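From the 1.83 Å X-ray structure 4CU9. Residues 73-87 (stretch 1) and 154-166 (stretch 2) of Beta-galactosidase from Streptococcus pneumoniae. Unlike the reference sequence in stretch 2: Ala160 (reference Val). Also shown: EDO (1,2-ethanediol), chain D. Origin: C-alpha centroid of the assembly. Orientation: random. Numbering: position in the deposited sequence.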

# COMPACT_ATOMS: atom_id res chain seq x y z
N LYS A 73 -4.07 -18.98 -3.41
CA LYS A 73 -5.44 -18.73 -2.96
C LYS A 73 -5.43 -17.67 -1.88
O LYS A 73 -4.51 -17.61 -1.07
CB LYS A 73 -6.08 -20.03 -2.46
CG LYS A 73 -5.83 -21.16 -3.47
CD LYS A 73 -6.64 -22.42 -3.23
CE LYS A 73 -5.75 -23.59 -2.85
NZ LYS A 73 -5.23 -23.39 -1.47
N ILE A 74 -6.44 -16.82 -1.89
CA ILE A 74 -6.51 -15.76 -0.93
C ILE A 74 -6.88 -16.33 0.43
O ILE A 74 -7.79 -17.15 0.54
CB ILE A 74 -7.52 -14.70 -1.36
CG1 ILE A 74 -7.06 -14.06 -2.67
CG2 ILE A 74 -7.73 -13.69 -0.24
CD1 ILE A 74 -8.09 -13.18 -3.34
N VAL A 75 -6.17 -15.90 1.47
CA VAL A 75 -6.39 -16.46 2.80
C VAL A 75 -6.60 -15.37 3.83
O VAL A 75 -6.13 -14.23 3.66
CB VAL A 75 -5.21 -17.34 3.22
CG1 VAL A 75 -5.10 -18.55 2.30
CG2 VAL A 75 -3.91 -16.56 3.22
N GLU A 76 -7.31 -15.70 4.89
CA GLU A 76 -7.39 -14.81 6.02
C GLU A 76 -6.14 -14.96 6.89
O GLU A 76 -5.69 -16.06 7.16
CB GLU A 76 -8.65 -15.10 6.81
CG GLU A 76 -8.90 -14.11 7.91
CD GLU A 76 -10.32 -14.23 8.43
OE1 GLU A 76 -11.25 -13.63 7.83
OE2 GLU A 76 -10.48 -14.96 9.41
N ARG A 77 -5.58 -13.85 7.34
CA ARG A 77 -4.50 -13.91 8.30
C ARG A 77 -4.88 -13.06 9.51
O ARG A 77 -5.68 -12.10 9.42
CB ARG A 77 -3.20 -13.38 7.69
CG ARG A 77 -2.68 -14.13 6.45
CD ARG A 77 -1.50 -15.07 6.72
NE ARG A 77 -1.09 -15.85 5.52
CZ ARG A 77 -0.53 -15.35 4.41
NH1 ARG A 77 -0.28 -14.06 4.27
NH2 ARG A 77 -0.20 -16.16 3.41
N THR A 78 -4.23 -13.36 10.64
CA THR A 78 -4.29 -12.46 11.79
C THR A 78 -3.02 -11.61 11.84
O THR A 78 -1.90 -12.13 11.89
CB THR A 78 -4.48 -13.22 13.12
OG1 THR A 78 -5.69 -13.97 13.09
CG2 THR A 78 -4.53 -12.27 14.29
N VAL A 79 -3.19 -10.30 11.85
CA VAL A 79 -2.04 -9.37 11.86
C VAL A 79 -2.13 -8.34 12.98
O VAL A 79 -3.20 -7.96 13.39
CB VAL A 79 -1.83 -8.68 10.50
CG1 VAL A 79 -1.46 -9.72 9.45
CG2 VAL A 79 -3.08 -7.94 10.04
N ALA A 80 -1.00 -7.92 13.51
CA ALA A 80 -0.96 -6.95 14.60
C ALA A 80 0.26 -6.03 14.50
O ALA A 80 0.53 -5.22 15.40
CB ALA A 80 -0.96 -7.67 15.96
N GLN A 81 1.05 -6.20 13.46
CA GLN A 81 2.25 -5.39 13.29
C GLN A 81 2.41 -5.10 11.80
O GLN A 81 1.92 -5.84 10.94
CB GLN A 81 3.48 -6.12 13.83
CG GLN A 81 3.35 -6.61 15.28
CD GLN A 81 4.61 -7.30 15.75
OE1 GLN A 81 4.69 -8.53 15.83
NE2 GLN A 81 5.61 -6.51 16.05
N ALA A 82 3.11 -4.02 11.51
CA ALA A 82 3.38 -3.62 10.13
C ALA A 82 4.70 -2.92 10.06
O ALA A 82 5.20 -2.37 11.05
CB ALA A 82 2.28 -2.73 9.59
N LYS A 83 5.28 -2.94 8.87
CA LYS A 83 6.49 -2.19 8.57
C LYS A 83 6.27 -1.36 7.33
O LYS A 83 5.63 -1.83 6.36
CB LYS A 83 7.67 -3.10 8.32
CG LYS A 83 8.13 -3.76 9.60
CD LYS A 83 9.10 -4.87 9.32
CE LYS A 83 9.45 -5.63 10.58
NZ LYS A 83 10.55 -4.95 11.30
N LEU A 84 6.82 -0.17 7.36
CA LEU A 84 6.69 0.79 6.28
C LEU A 84 8.05 1.35 5.94
O LEU A 84 8.76 1.82 6.85
CB LEU A 84 5.80 1.93 6.77
CG LEU A 84 4.33 1.62 7.03
CD1 LEU A 84 3.63 2.77 7.72
CD2 LEU A 84 3.69 1.41 5.70
N HIS A 85 8.45 1.31 4.67
CA HIS A 85 9.71 1.94 4.23
C HIS A 85 9.39 2.93 3.11
O HIS A 85 9.06 2.51 1.99
CB HIS A 85 10.66 0.88 3.69
CG HIS A 85 12.09 1.32 3.57
ND1 HIS A 85 12.50 2.63 3.69
CD2 HIS A 85 13.21 0.60 3.35
CE1 HIS A 85 13.82 2.69 3.56
NE2 HIS A 85 14.28 1.47 3.36
N PHE A 86 9.47 4.21 3.40
CA PHE A 86 9.17 5.25 2.44
C PHE A 86 10.41 5.73 1.73
O PHE A 86 11.53 5.61 2.26
CB PHE A 86 8.47 6.43 3.12
CG PHE A 86 7.11 6.08 3.65
CD1 PHE A 86 6.05 5.92 2.78
CD2 PHE A 86 6.88 5.93 5.00
CE1 PHE A 86 4.80 5.59 3.24
CE2 PHE A 86 5.64 5.63 5.47
CZ PHE A 86 4.59 5.48 4.59
N PHE A 87 10.19 6.33 0.56
CA PHE A 87 11.26 6.86 -0.26
C PHE A 87 10.92 8.30 -0.57
O PHE A 87 9.75 8.67 -0.52
CB PHE A 87 11.34 6.09 -1.57
CG PHE A 87 12.26 6.71 -2.61
CD1 PHE A 87 13.61 6.45 -2.59
CD2 PHE A 87 11.74 7.48 -3.64
CE1 PHE A 87 14.45 6.98 -3.55
CE2 PHE A 87 12.57 7.99 -4.63
CZ PHE A 87 13.93 7.75 -4.58
C1 EDO D . -10.53 3.82 -2.90
O1 EDO D . -9.17 3.37 -2.78
C2 EDO D . -11.50 3.29 -1.83
O2 EDO D . -11.31 4.00 -0.60
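Stretch 2 154-166: KAVKAKAMRWRME

Stretch 2 is extended almost throughout: strand 154-158, already under way before Lys154, gives way at Lys159 to a second strand, 160-166. The first pairs with strand 77-86 in an antiparallel sheet, their axes approaching to 4.7 Å with a crossing angle of 145°. The second runs at 30° to strand 77-86, and its axis comes no closer than 9.5 Å, so there side chains rather than backbones make the contact.

Lys154 points away from stretch 1, its long aliphatic arm left to solvent and a crystal neighbour. Ala155 follows, its small methyl group set sideways against another alanine: its CB lies 4.0 Å from Ala80 CB, and its CA is 3.4 Å from Val79 O, a CA-H...O contact. Val156, a beta-branched residue at ease in a strand, forms a hydrogen-bonded pair with Val79. Val79 N donates to Val156 O at 2.9 Å and Val156 N to Val79 O at 3.1 Å, while the two CG2 atoms meet at 4.1 Å on the same face of the sheet. Lys157 turns to the other face beside Thr78, in a non-hydrogen-bonded pair whose CA atoms are 4.4 Å apart; its CG packs 3.5 Å from Thr78 OG1. The end of this lysine, beyond CD, is not modelled. Ala158 restores the hydrogen-bonded pattern with Arg77: Arg77 N to Ala158 O and Ala158 N to Arg77 O are both 2.9 Å, and its methyl group suits a buried site.

At Lys159 psi falls to -15°, breaking the extended run. Its methylene chain still covers stretch 1, with CB 4.1 Å from Ile74 CG2 and CG 3.9 Å from Glu76 CA. Ala160, which differs from the reference sequence, points away. Met161 turns back, and its flexible side chain brings SD to 4.0 Å from Val79 CG2.

Arg162 is out of reach of stretch 1; its guanidinium instead grips 1,2-ethanediol, NH1 donating to O1 at 3.0 Å and NH2 to O2 at 2.8 Å. Trp163 offers a broad apolar surface. Leu84 CD2 sits over one face, 3.7 Å from the centroid of the five-membered ring in a CH-pi contact, whereas Ala82 CB lies at the edge, 4.2 Å from CZ2. The polar NE1 is satisfied by a water, 3.0 Å away, which donates in turn to Lys83 O at 2.9 Å. Arg164 is again out of reach, but Met165 points toward stretch 1 and sets SD at the edge of the Phe86 ring, 4.0 Å from CE1. Glu166 ends the stretch without contact.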

# COMPACT_ATOMS: atom_id res chain seq x y z
N LYS A 154 -3.89 -3.42 17.62
CA LYS A 154 -4.62 -4.56 18.17
C LYS A 154 -4.89 -5.56 17.02
O LYS A 154 -5.23 -5.19 15.90
CB LYS A 154 -5.90 -4.09 18.86
CG LYS A 154 -6.77 -5.23 19.36
CD LYS A 154 -7.86 -4.73 20.30
CE LYS A 154 -8.70 -5.90 20.77
NZ LYS A 154 -9.40 -5.62 22.05
N ALA A 155 -4.70 -6.85 17.33
CA ALA A 155 -4.81 -7.89 16.34
C ALA A 155 -6.17 -7.90 15.64
O ALA A 155 -7.21 -7.78 16.28
CB ALA A 155 -4.52 -9.24 16.97
N VAL A 156 -6.14 -8.01 14.32
CA VAL A 156 -7.33 -8.12 13.50
C VAL A 156 -7.13 -9.26 12.51
O VAL A 156 -6.00 -9.64 12.17
CB VAL A 156 -7.64 -6.81 12.72
CG1 VAL A 156 -7.95 -5.64 13.67
CG2 VAL A 156 -6.49 -6.42 11.82
N LYS A 157 -8.25 -9.81 12.07
CA LYS A 157 -8.29 -10.80 11.01
C LYS A 157 -8.67 -10.12 9.71
O LYS A 157 -9.61 -9.31 9.68
CB LYS A 157 -9.32 -11.87 11.37
CG LYS A 157 -8.87 -12.74 12.54
CD LYS A 157 -9.90 -13.84 12.85
N ALA A 158 -7.96 -10.45 8.63
CA ALA A 158 -8.21 -9.84 7.35
C ALA A 158 -7.60 -10.64 6.20
O ALA A 158 -6.59 -11.35 6.35
CB ALA A 158 -7.67 -8.42 7.33
N LYS A 159 -8.23 -10.49 5.05
CA LYS A 159 -7.74 -11.05 3.80
C LYS A 159 -6.90 -10.03 3.03
O LYS A 159 -6.19 -10.38 2.07
CB LYS A 159 -8.93 -11.49 2.97
CG LYS A 159 -9.58 -12.73 3.55
CD LYS A 159 -10.83 -13.20 2.85
CE LYS A 159 -11.41 -14.36 3.70
NZ LYS A 159 -12.56 -15.10 3.12
N ALA A 160 -7.00 -8.77 3.44
CA ALA A 160 -6.25 -7.67 2.81
C ALA A 160 -6.15 -6.53 3.80
O ALA A 160 -7.10 -6.28 4.55
CB ALA A 160 -6.93 -7.18 1.54
N MET A 161 -5.00 -5.87 3.80
CA MET A 161 -4.76 -4.67 4.62
C MET A 161 -4.24 -3.61 3.68
O MET A 161 -3.68 -3.94 2.64
CB MET A 161 -3.72 -4.94 5.71
CG MET A 161 -4.16 -6.00 6.70
SD MET A 161 -5.43 -5.52 7.89
CE MET A 161 -4.65 -4.19 8.76
N ARG A 162 -4.49 -2.35 4.00
CA ARG A 162 -3.94 -1.25 3.25
C ARG A 162 -3.63 -0.05 4.13
O ARG A 162 -4.12 0.09 5.26
CB ARG A 162 -4.86 -0.84 2.08
CG ARG A 162 -6.05 -0.00 2.48
CD ARG A 162 -6.92 0.32 1.31
NE ARG A 162 -7.92 1.29 1.68
CZ ARG A 162 -8.74 1.88 0.83
NH1 ARG A 162 -8.70 1.58 -0.47
NH2 ARG A 162 -9.62 2.76 1.30
N TRP A 163 -2.85 0.84 3.54
CA TRP A 163 -2.63 2.16 4.09
C TRP A 163 -3.25 3.14 3.12
O TRP A 163 -2.92 3.15 1.89
CB TRP A 163 -1.13 2.45 4.26
CG TRP A 163 -0.47 1.66 5.31
CD1 TRP A 163 0.15 0.49 5.16
CD2 TRP A 163 -0.46 1.96 6.70
NE1 TRP A 163 0.60 0.03 6.37
CE2 TRP A 163 0.23 0.92 7.34
CE3 TRP A 163 -0.95 3.00 7.47
CZ2 TRP A 163 0.49 0.92 8.71
CZ3 TRP A 163 -0.70 2.99 8.87
CH2 TRP A 163 0.02 1.95 9.44
N ARG A 164 -4.20 3.92 3.64
CA ARG A 164 -4.85 5.00 2.88
C ARG A 164 -4.10 6.28 3.21
O ARG A 164 -4.09 6.74 4.35
CB ARG A 164 -6.33 5.09 3.19
CG ARG A 164 -7.06 6.24 2.45
CD ARG A 164 -8.56 6.03 2.52
NE ARG A 164 -9.08 6.04 3.88
CZ ARG A 164 -9.23 7.12 4.64
NH1 ARG A 164 -8.94 8.34 4.19
NH2 ARG A 164 -9.71 6.99 5.86
N MET A 165 -3.41 6.81 2.22
CA MET A 165 -2.42 7.86 2.45
C MET A 165 -2.75 9.14 1.66
O MET A 165 -3.52 9.13 0.70
CB MET A 165 -1.05 7.35 2.04
CG MET A 165 -0.56 6.13 2.83
SD MET A 165 0.96 5.36 2.15
CE MET A 165 0.36 4.53 0.70
N GLU A 166 -2.18 10.24 2.12
CA GLU A 166 -2.25 11.50 1.39
C GLU A 166 -0.86 11.97 1.13
O GLU A 166 -0.01 12.03 2.05
CB GLU A 166 -3.01 12.55 2.18
CG GLU A 166 -4.49 12.20 2.32
CD GLU A 166 -5.32 13.31 2.97
OE1 GLU A 166 -4.82 14.44 3.14
OE2 GLU A 166 -6.49 13.03 3.31
O HOH W 1 2.72 -2.03 6.40